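Long-range contacts in type IV pilus biogenesis factor PilY1 (Pseudomonas aeruginosa, PDB 3HX6), which primes type IV pilus assembly, probably stabilises assembled pili by antagonising PilT-driven retraction, and supports calcium-dependent twitching motility and adhesion to host cells: residues R279-A284 against S305-F310; V200-N205 against F293-D298; R410-A415 against S520-K525. The protein carries 3 engineered substitutions. All blocks are in the same frame, centred on the assembly; numbering follows the deposited sequence.

Interaction 1: R279-A284 against S305-F310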
loop_
_atom_site.group_PDB
_atom_site.type_symbol
_atom_site.label_atom_id
_atom_site.label_comp_id
_atom_site.label_asym_id
_atom_site.label_seq_id
_atom_site.Cartn_x
_atom_site.Cartn_y
_atom_site.Cartn_z
ATOM N N ARG A 279 34.498 0.433 0.970
ATOM C CA ARG A 279 33.710 -0.551 0.252
ATOM C C ARG A 279 34.421 -1.864 0.534
ATOM O O ARG A 279 35.650 -1.902 0.686
ATOM C CB ARG A 279 33.659 -0.326 -1.257
ATOM C CG ARG A 279 32.527 -1.155 -1.883
ATOM C CD ARG A 279 32.538 -1.153 -3.404
ATOM N NE ARG A 279 33.572 -2.026 -3.947
ATOM C CZ ARG A 279 33.799 -2.180 -5.247
ATOM N NH1 ARG A 279 33.063 -1.517 -6.134
ATOM N NH2 ARG A 279 34.749 -3.005 -5.665
ATOM N N PHE A 280 33.643 -2.933 0.619
ATOM C CA PHE A 280 34.173 -4.254 0.889
ATOM C C PHE A 280 33.626 -5.176 -0.185
ATOM O O PHE A 280 32.452 -5.089 -0.537
ATOM C CB PHE A 280 33.698 -4.735 2.265
ATOM C CG PHE A 280 34.085 -3.819 3.404
ATOM C CD1 PHE A 280 35.222 -4.072 4.161
ATOM C CD2 PHE A 280 33.307 -2.701 3.713
ATOM C CE1 PHE A 280 35.586 -3.227 5.217
ATOM C CE2 PHE A 280 33.658 -1.845 4.764
ATOM C CZ PHE A 280 34.803 -2.110 5.519
ATOM N N ASP A 281 34.485 -6.033 -0.725
ATOM C CA ASP A 281 34.075 -6.988 -1.739
ATOM C C ASP A 281 33.612 -8.224 -0.986
ATOM O O ASP A 281 34.396 -8.835 -0.256
ATOM C CB ASP A 281 35.250 -7.373 -2.642
ATOM C CG ASP A 281 35.681 -6.247 -3.573
ATOM O OD1 ASP A 281 36.705 -6.423 -4.269
ATOM O OD2 ASP A 281 35.007 -5.196 -3.615
ATOM N N LEU A 282 32.344 -8.583 -1.148
ATOM C CA LEU A 282 31.818 -9.759 -0.477
ATOM C C LEU A 282 31.601 -10.855 -1.514
ATOM O O LEU A 282 30.584 -11.543 -1.503
ATOM C CB LEU A 282 30.509 -9.433 0.261
ATOM C CG LEU A 282 30.593 -8.299 1.298
ATOM C CD1 LEU A 282 29.260 -8.181 2.055
ATOM C CD2 LEU A 282 31.748 -8.562 2.277
ATOM N N ILE A 283 32.568 -10.986 -2.418
ATOM C CA ILE A 283 32.550 -12.005 -3.470
ATOM C C ILE A 283 33.941 -12.641 -3.537
ATOM O O ILE A 283 34.904 -12.094 -2.999
ATOM C CB ILE A 283 32.214 -11.404 -4.857
ATOM C CG1 ILE A 283 33.168 -10.251 -5.165
ATOM C CG2 ILE A 283 30.758 -10.949 -4.895
ATOM C CD1 ILE A 283 33.025 -9.697 -6.564
ATOM N N ALA A 284 34.043 -13.788 -4.200
ATOM C CA ALA A 284 35.314 -14.498 -4.315
ATOM C C ALA A 284 36.402 -13.727 -5.059
ATOM O O ALA A 284 36.118 -12.805 -5.824
ATOM C CB ALA A 284 35.090 -15.845 -4.983
ATOM N N SER A 305 37.790 -15.060 0.991
ATOM C CA SER A 305 38.045 -14.178 -0.143
ATOM C C SER A 305 37.491 -12.776 0.079
ATOM O O SER A 305 37.884 -11.848 -0.622
ATOM C CB SER A 305 37.441 -14.749 -1.429
ATOM O OG SER A 305 38.120 -15.924 -1.825
ATOM N N PHE A 306 36.569 -12.616 1.026
ATOM C CA PHE A 306 36.011 -11.290 1.298
ATOM C C PHE A 306 37.197 -10.370 1.585
ATOM O O PHE A 306 38.190 -10.807 2.154
ATOM C CB PHE A 306 35.065 -11.326 2.505
ATOM C CG PHE A 306 33.794 -12.098 2.265
ATOM C CD1 PHE A 306 32.952 -12.407 3.324
ATOM C CD2 PHE A 306 33.436 -12.509 0.984
ATOM C CE1 PHE A 306 31.772 -13.114 3.119
ATOM C CE2 PHE A 306 32.256 -13.219 0.766
ATOM C CZ PHE A 306 31.422 -13.522 1.837
ATOM N N ARG A 307 37.100 -9.104 1.193
ATOM C CA ARG A 307 38.216 -8.184 1.387
ATOM C C ARG A 307 37.783 -6.729 1.271
ATOM O O ARG A 307 36.731 -6.429 0.706
ATOM C CB ARG A 307 39.263 -8.454 0.304
ATOM C CG ARG A 307 38.666 -8.282 -1.090
ATOM C CD ARG A 307 39.562 -8.753 -2.228
ATOM N NE ARG A 307 38.818 -8.767 -3.491
ATOM C CZ ARG A 307 37.841 -9.629 -3.786
ATOM N NH1 ARG A 307 37.481 -10.568 -2.918
ATOM N NH2 ARG A 307 37.207 -9.546 -4.948
ATOM N N VAL A 308 38.601 -5.829 1.810
ATOM C CA VAL A 308 38.311 -4.416 1.695
ATOM C C VAL A 308 38.568 -4.163 0.214
ATOM O O VAL A 308 39.547 -4.667 -0.338
ATOM C CB VAL A 308 39.281 -3.548 2.521
ATOM C CG1 VAL A 308 38.860 -2.090 2.424
ATOM C CG2 VAL A 308 39.305 -4.010 3.967
ATOM N N SER A 309 37.687 -3.403 -0.426
ATOM C CA SER A 309 37.809 -3.117 -1.847
ATOM C C SER A 309 38.937 -2.142 -2.162
ATOM O O SER A 309 39.556 -1.576 -1.267
ATOM C CB SER A 309 36.493 -2.525 -2.376
ATOM O OG SER A 309 35.377 -3.350 -2.070
ATOM N N PHE A 310 39.204 -1.966 -3.451
ATOM C CA PHE A 310 40.200 -1.007 -3.897
ATOM C C PHE A 310 41.570 -1.181 -3.249
ATOM O O PHE A 310 42.279 -0.200 -3.022
ATOM C CB PHE A 310 39.670 0.398 -3.610
ATOM C CG PHE A 310 38.223 0.589 -4.003
ATOM C CD1 PHE A 310 37.353 1.299 -3.187
ATOM C CD2 PHE A 310 37.736 0.057 -5.194
ATOM C CE1 PHE A 310 36.019 1.474 -3.554
ATOM C CE2 PHE A 310 36.402 0.229 -5.568
ATOM C CZ PHE A 310 35.545 0.934 -4.750
HETATM O O HOH W 1 38.376 -4.503 -4.805
HETATM O O HOH W 2 36.499 -7.477 -6.789
#

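Interaction 2: V200-N205 against F293-D298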
loop_
_atom_site.group_PDB
_atom_site.type_symbol
_atom_site.label_atom_id
_atom_site.label_comp_id
_atom_site.label_asym_id
_atom_site.label_seq_id
_atom_site.Cartn_x
_atom_site.Cartn_y
_atom_site.Cartn_z
ATOM N N VAL A 200 21.036 -7.443 7.984
ATOM C CA VAL A 200 20.931 -8.891 8.012
ATOM C C VAL A 200 20.800 -9.293 6.559
ATOM O O VAL A 200 19.876 -8.863 5.875
ATOM C CB VAL A 200 19.695 -9.346 8.786
ATOM C CG1 VAL A 200 19.565 -10.865 8.703
ATOM C CG2 VAL A 200 19.813 -8.897 10.239
ATOM N N ALA A 201 21.723 -10.113 6.075
ATOM C CA ALA A 201 21.664 -10.484 4.671
ATOM C C ALA A 201 22.286 -11.819 4.341
ATOM O O ALA A 201 23.014 -12.406 5.137
ATOM C CB ALA A 201 22.320 -9.389 3.831
ATOM N N ARG A 202 21.974 -12.290 3.144
ATOM C CA ARG A 202 22.502 -13.546 2.648
ATOM C C ARG A 202 23.807 -13.218 1.944
ATOM O O ARG A 202 23.859 -12.300 1.121
ATOM C CB ARG A 202 21.522 -14.174 1.656
ATOM C CG ARG A 202 22.029 -15.453 1.014
ATOM C CD ARG A 202 22.287 -16.533 2.041
ATOM N NE ARG A 202 22.008 -17.855 1.488
ATOM C CZ ARG A 202 22.682 -18.414 0.491
ATOM N NH1 ARG A 202 23.696 -17.772 -0.078
ATOM N NH2 ARG A 202 22.330 -19.613 0.051
ATOM N N LEU A 203 24.860 -13.959 2.266
ATOM C CA LEU A 203 26.154 -13.711 1.651
ATOM C C LEU A 203 26.604 -14.869 0.775
ATOM O O LEU A 203 26.019 -15.967 0.801
ATOM C CB LEU A 203 27.215 -13.428 2.725
ATOM C CG LEU A 203 26.886 -12.311 3.723
ATOM C CD1 LEU A 203 28.060 -12.103 4.677
ATOM C CD2 LEU A 203 26.576 -11.032 2.982
ATOM N N HIS A 204 27.651 -14.618 0.004
ATOM C CA HIS A 204 28.183 -15.618 -0.903
ATOM C C HIS A 204 28.860 -16.803 -0.215
ATOM O O HIS A 204 29.367 -17.692 -0.892
ATOM C CB HIS A 204 29.141 -14.950 -1.898
ATOM C CG HIS A 204 28.440 -14.246 -3.019
ATOM N ND1 HIS A 204 27.831 -14.924 -4.054
ATOM C CD2 HIS A 204 28.215 -12.929 -3.249
ATOM C CE1 HIS A 204 27.263 -14.057 -4.872
ATOM N NE2 HIS A 204 27.481 -12.839 -4.406
ATOM N N ASN A 205 28.878 -16.822 1.117
ATOM C CA ASN A 205 29.482 -17.952 1.816
ATOM C C ASN A 205 28.380 -18.978 2.073
ATOM O O ASN A 205 28.553 -19.919 2.843
ATOM C CB ASN A 205 30.144 -17.505 3.130
ATOM C CG ASN A 205 29.144 -17.192 4.217
ATOM O OD1 ASN A 205 28.101 -16.596 3.962
ATOM N ND2 ASN A 205 29.465 -17.583 5.444
ATOM N N PHE A 293 28.782 -11.987 -10.250
ATOM C CA PHE A 293 27.994 -12.100 -9.034
ATOM C C PHE A 293 27.302 -13.452 -8.955
ATOM O O PHE A 293 26.354 -13.634 -8.196
ATOM C CB PHE A 293 26.969 -10.969 -8.983
ATOM C CG PHE A 293 27.583 -9.601 -9.081
ATOM C CD1 PHE A 293 27.196 -8.719 -10.085
ATOM C CD2 PHE A 293 28.564 -9.201 -8.178
ATOM C CE1 PHE A 293 27.780 -7.458 -10.187
ATOM C CE2 PHE A 293 29.151 -7.943 -8.273
ATOM C CZ PHE A 293 28.758 -7.072 -9.280
ATOM N N SER A 294 27.795 -14.400 -9.743
ATOM C CA SER A 294 27.240 -15.744 -9.769
ATOM C C SER A 294 27.306 -16.397 -8.393
ATOM O O SER A 294 28.224 -16.147 -7.614
ATOM C CB SER A 294 28.003 -16.615 -10.772
ATOM O OG SER A 294 27.546 -17.953 -10.721
ATOM N N ARG A 295 26.321 -17.240 -8.108
ATOM C CA ARG A 295 26.262 -17.953 -6.841
ATOM C C ARG A 295 26.869 -19.346 -6.986
ATOM O O ARG A 295 27.062 -20.056 -6.000
ATOM C CB ARG A 295 24.811 -18.094 -6.388
ATOM C CG ARG A 295 24.196 -16.823 -5.877
ATOM C CD ARG A 295 23.241 -17.153 -4.748
ATOM N NE ARG A 295 21.889 -17.411 -5.217
ATOM C CZ ARG A 295 20.932 -17.952 -4.470
ATOM N NH1 ARG A 295 21.175 -18.308 -3.216
ATOM N NH2 ARG A 295 19.722 -18.115 -4.973
ATOM N N ALA A 296 27.161 -19.718 -8.226
ATOM C CA ALA A 296 27.713 -21.028 -8.557
ATOM C C ALA A 296 28.738 -21.580 -7.576
ATOM O O ALA A 296 28.660 -22.744 -7.187
ATOM C CB ALA A 296 28.308 -20.993 -9.962
ATOM N N ASN A 297 29.699 -20.758 -7.176
ATOM C CA ASN A 297 30.725 -21.220 -6.252
ATOM C C ASN A 297 30.485 -20.807 -4.808
ATOM O O ASN A 297 31.404 -20.846 -3.995
ATOM C CB ASN A 297 32.102 -20.721 -6.699
ATOM C CG ASN A 297 32.421 -21.103 -8.135
ATOM O OD1 ASN A 297 32.275 -22.261 -8.530
ATOM N ND2 ASN A 297 32.866 -20.131 -8.923
ATOM N N ASP A 298 29.262 -20.412 -4.475
ATOM C CA ASP A 298 28.992 -20.014 -3.097
ATOM C C ASP A 298 29.303 -21.146 -2.132
ATOM O O ASP A 298 29.020 -22.313 -2.408
ATOM C CB ASP A 298 27.538 -19.571 -2.935
ATOM C CG ASP A 298 27.323 -18.137 -3.368
ATOM O OD1 ASP A 298 28.225 -17.576 -4.024
ATOM O OD2 ASP A 298 26.255 -17.573 -3.064
#

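Interaction 3: R410-A415 against S520-K525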
loop_
_atom_site.group_PDB
_atom_site.type_symbol
_atom_site.label_atom_id
_atom_site.label_comp_id
_atom_site.label_asym_id
_atom_site.label_seq_id
_atom_site.Cartn_x
_atom_site.Cartn_y
_atom_site.Cartn_z
ATOM N N ARG A 410 4.533 25.679 6.852
ATOM C CA ARG A 410 5.752 24.912 7.115
ATOM C C ARG A 410 6.975 25.792 6.909
ATOM O O ARG A 410 6.905 26.817 6.228
ATOM C CB ARG A 410 5.878 23.725 6.151
ATOM C CG ARG A 410 4.776 22.686 6.208
ATOM C CD ARG A 410 5.049 21.577 5.206
ATOM N NE ARG A 410 3.933 20.643 5.092
ATOM C CZ ARG A 410 3.658 19.688 5.973
ATOM N NH1 ARG A 410 4.428 19.524 7.043
ATOM N NH2 ARG A 410 2.603 18.905 5.791
ATOM N N THR A 411 8.094 25.398 7.506
ATOM C CA THR A 411 9.337 26.125 7.304
ATOM C C THR A 411 10.074 25.199 6.338
ATOM O O THR A 411 10.257 24.011 6.614
ATOM C CB THR A 411 10.147 26.307 8.609
ATOM O OG1 THR A 411 10.608 25.037 9.073
ATOM C CG2 THR A 411 9.284 26.947 9.681
ATOM N N ILE A 412 10.474 25.741 5.198
ATOM C CA ILE A 412 11.135 24.945 4.184
ATOM C C ILE A 412 12.492 25.484 3.788
ATOM O O ILE A 412 12.898 26.580 4.187
ATOM C CB ILE A 412 10.247 24.849 2.922
ATOM C CG1 ILE A 412 9.934 26.243 2.374
ATOM C CG2 ILE A 412 8.922 24.180 3.270
ATOM C CD1 ILE A 412 11.060 26.910 1.625
ATOM N N ARG A 413 13.199 24.690 3.000
ATOM C CA ARG A 413 14.494 25.085 2.497
ATOM C C ARG A 413 14.531 24.748 1.021
ATOM O O ARG A 413 13.912 23.776 0.581
ATOM C CB ARG A 413 15.612 24.361 3.244
ATOM C CG ARG A 413 15.888 24.946 4.615
ATOM C CD ARG A 413 17.006 24.217 5.351
ATOM N NE ARG A 413 17.248 24.821 6.658
ATOM C CZ ARG A 413 18.068 24.316 7.573
ATOM N NH1 ARG A 413 18.724 23.190 7.323
ATOM N NH2 ARG A 413 18.236 24.940 8.731
ATOM N N ILE A 414 15.219 25.582 0.253
ATOM C CA ILE A 414 15.357 25.363 -1.178
ATOM C C ILE A 414 16.826 25.136 -1.467
ATOM O O ILE A 414 17.691 25.844 -0.950
ATOM C CB ILE A 414 14.855 26.580 -2.001
ATOM C CG1 ILE A 414 13.331 26.684 -1.890
ATOM C CG2 ILE A 414 15.261 26.441 -3.465
ATOM C CD1 ILE A 414 12.890 27.791 -0.970
ATOM N N ALA A 415 17.103 24.129 -2.284
ATOM C CA ALA A 415 18.468 23.792 -2.640
ATOM C C ALA A 415 18.749 24.243 -4.062
ATOM O O ALA A 415 17.827 24.441 -4.851
ATOM C CB ALA A 415 18.674 22.280 -2.526
ATOM N N SER A 520 13.011 21.274 -1.436
ATOM C CA SER A 520 13.904 20.160 -1.152
ATOM C C SER A 520 13.938 19.763 0.314
ATOM O O SER A 520 14.220 18.614 0.643
ATOM C CB SER A 520 15.319 20.489 -1.626
ATOM O OG SER A 520 15.347 20.629 -3.031
ATOM N N GLY A 521 13.648 20.712 1.193
ATOM C CA GLY A 521 13.674 20.409 2.608
ATOM C C GLY A 521 12.558 21.061 3.397
ATOM O O GLY A 521 12.079 22.139 3.044
ATOM N N THR A 522 12.137 20.387 4.461
ATOM C CA THR A 522 11.093 20.894 5.337
ATOM C C THR A 522 11.358 20.422 6.763
ATOM O O THR A 522 11.758 19.276 6.993
ATOM C CB THR A 522 9.689 20.428 4.891
ATOM O OG1 THR A 522 8.702 21.006 5.753
ATOM C CG2 THR A 522 9.573 18.920 4.947
ATOM N N GLU A 523 11.146 21.329 7.711
ATOM C CA GLU A 523 11.356 21.063 9.126
ATOM C C GLU A 523 10.197 20.243 9.687
ATOM O O GLU A 523 9.036 20.596 9.490
ATOM C CB GLU A 523 11.482 22.399 9.862
ATOM C CG GLU A 523 11.739 22.319 11.355
ATOM C CD GLU A 523 11.930 23.693 11.973
ATOM O OE1 GLU A 523 11.037 24.555 11.809
ATOM O OE2 GLU A 523 12.975 23.916 12.616
ATOM N N GLN A 524 10.507 19.146 10.376
ATOM C CA GLN A 524 9.470 18.289 10.960
ATOM C C GLN A 524 9.573 18.150 12.482
ATOM O O GLN A 524 10.633 18.357 13.071
ATOM C CB GLN A 524 9.494 16.897 10.316
ATOM C CG GLN A 524 8.911 16.852 8.909
ATOM C CD GLN A 524 8.589 15.437 8.442
ATOM O OE1 GLN A 524 9.481 14.606 8.268
ATOM N NE2 GLN A 524 7.304 15.161 8.241
ATOM N N LYS A 525 8.454 17.788 13.105
ATOM C CA LYS A 525 8.376 17.628 14.556
ATOM C C LYS A 525 9.384 16.651 15.155
ATOM O O LYS A 525 10.034 15.884 14.438
ATOM C CB LYS A 525 6.963 17.205 14.971
ATOM C CG LYS A 525 5.949 18.341 14.979
ATOM C CD LYS A 525 4.585 17.862 15.466
ATOM C CE LYS A 525 3.612 19.022 15.643
ATOM N NZ LYS A 525 3.430 19.808 14.389
HETATM O O HOH W 3 7.790 23.029 8.949
HETATM O O HOH W 4 14.522 23.045 -3.253
#

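Interaction 1: R279-A284 against S305-F310
R279 sends CG away from its backbone N (chi1 -165°) and bends at chi3, which lays its guanidinium across F310 and turns NE to S309; S309 chi1, -54°, sets OG between R279 and D281. F310 CE2 sits over the centre of the guanidinium, 3.6 Å from R279 CZ, with the two planes tilted 38° apart. R279 NE gives S309 OG a nearly straight, in-plane hydrogen bond of 2.9 Å. S309 OG donates in turn to D281 OD2, at a modelled distance too short to be read as strength. R279 NH2 also reaches OD2, on the syn side of the carboxylate, in a salt bridge; its NH1 turns out of the contact to D373 and the carbonyl of Q375.

The other carboxylate oxygen belongs to R307. D281 CB rests over the centre of the R307 guanidinium, and OD1 meets NH2 at 3.2 Å from above that face. R307 NH1 works at the edge, gripping I283 O at 3.0 Å and S305 O, two residues back, at 2.7 Å. Two waters also sit on OD1, bridging it to F310 N and R307 NH2.

D281 and R307 form a hydrogen-bonded antiparallel pair joining the last two strands of a four-stranded propeller blade. On the opposite face, F280 lies alongside V308 (CE1 to CG2 4.0 Å), and L282 CD2 lies over one face of the F306 ring, offset toward its rim. With an arginine at each oxygen, the buried D281 is probably held firmly as a carboxylate, tying the strand to the loops at its end.

Interaction 2: V200-N205 against F293-D298
H204 and D298 make the tight part of this contact. ND1 of H204 donates to the syn lone pair of D298 OD1, 2.7 Å away and almost exactly in the ring plane, while the carboxylate stands nearly perpendicular to the imidazole (85°). The chi1 of H204, -79°, carries the ring in among the carbonyls of the facing loop: CE1 has F293 O at the ring edge, 3.5 Å away, and S294 O also near, at 3.6 Å. The backbones close up as well, D298 CA coming 3.2 Å from H204 O.

Toward the arginines the fit slackens. R202 NH1 is 3.9 Å from D298 OD2, a long salt bridge, and the stronger partner of R202 is E69. R202 NH2 comes within 3.7 Å of R295 NH1, two like charges with their guanidinium planes steeply turned; R295 is bound by the carbonyls of P67 and I68. Beyond it the loop surfaces as a type I turn from R295 to D298, exposing A296 and N297, with S294 OG accepting from A296 N in an ST turn.

On its far side H204 NE2 bonds D266, a ligand of the bound calcium ion in an EF-hand-like loop. With both nitrogens engaged by carboxylates, H204 is probably protonated, and D298 would act as a second-shell group that fixes the ring beside this metal ligand.

Interaction 3: R410-A415 against S520-K525
R410 and T522 cross obliquely on one face of the sheet, the arginine chain running extended over the threonine so that its CD lies 3.7 Å from T522 OG1. I412 crosses T522 at about a right angle and brings CG2 to 4.0 Å from the same T522 OG1. R410's charged end passes on to E547 and the carbonyl of L498.

The other face carries T411, R413 and E523. E523 extends alongside T411, but the bond from T411 OG1 to OE1 is doubtful, because that hydroxyl is too close to a neighbour in the model. R413 leads its guanidinium away from G521 to W479, a cation-pi partner, and to Y481, E447 and Q400.

In the large mixed sheet these strands are antiparallel neighbours, and a classic beta bulge sets S520 and G521 together against R413. R413 O accepts from G521 N at 3.1 Å and more weakly from S520 N, while R413 N donates to G521 O. Beyond the bulge, A415 CB packs 3.7 Å from S520 OG, and a water joins that hydroxyl to A415 N. At the opposite end E523 N bonds T411 O directly, whereas T411 N reaches E523 O through another water.

In the fold
Interactions 1 and 2 adjoin: H204 packs on L282 and I283, and L203 on L282 and F306. Interaction 1 pairs strands 276-281 and 307-317, and the loop joining them supplies one side of interaction 2. Interaction 1 is buried and closes one blade; interaction 2, only partly buried, ties that partly exposed loop to the neighbouring blade beside the calcium site. Interaction 3, also buried, lies on the opposite side of the centre of this C-terminal domain, its centre about 39 to 41 Å from the others, away from the metal. A salt-bridge network joins the backbone pairing in the first, a histidine-carboxylate bond dominates the second, whereas the third relies mainly on backbone pairing, with its arginines engaged beyond the two strands.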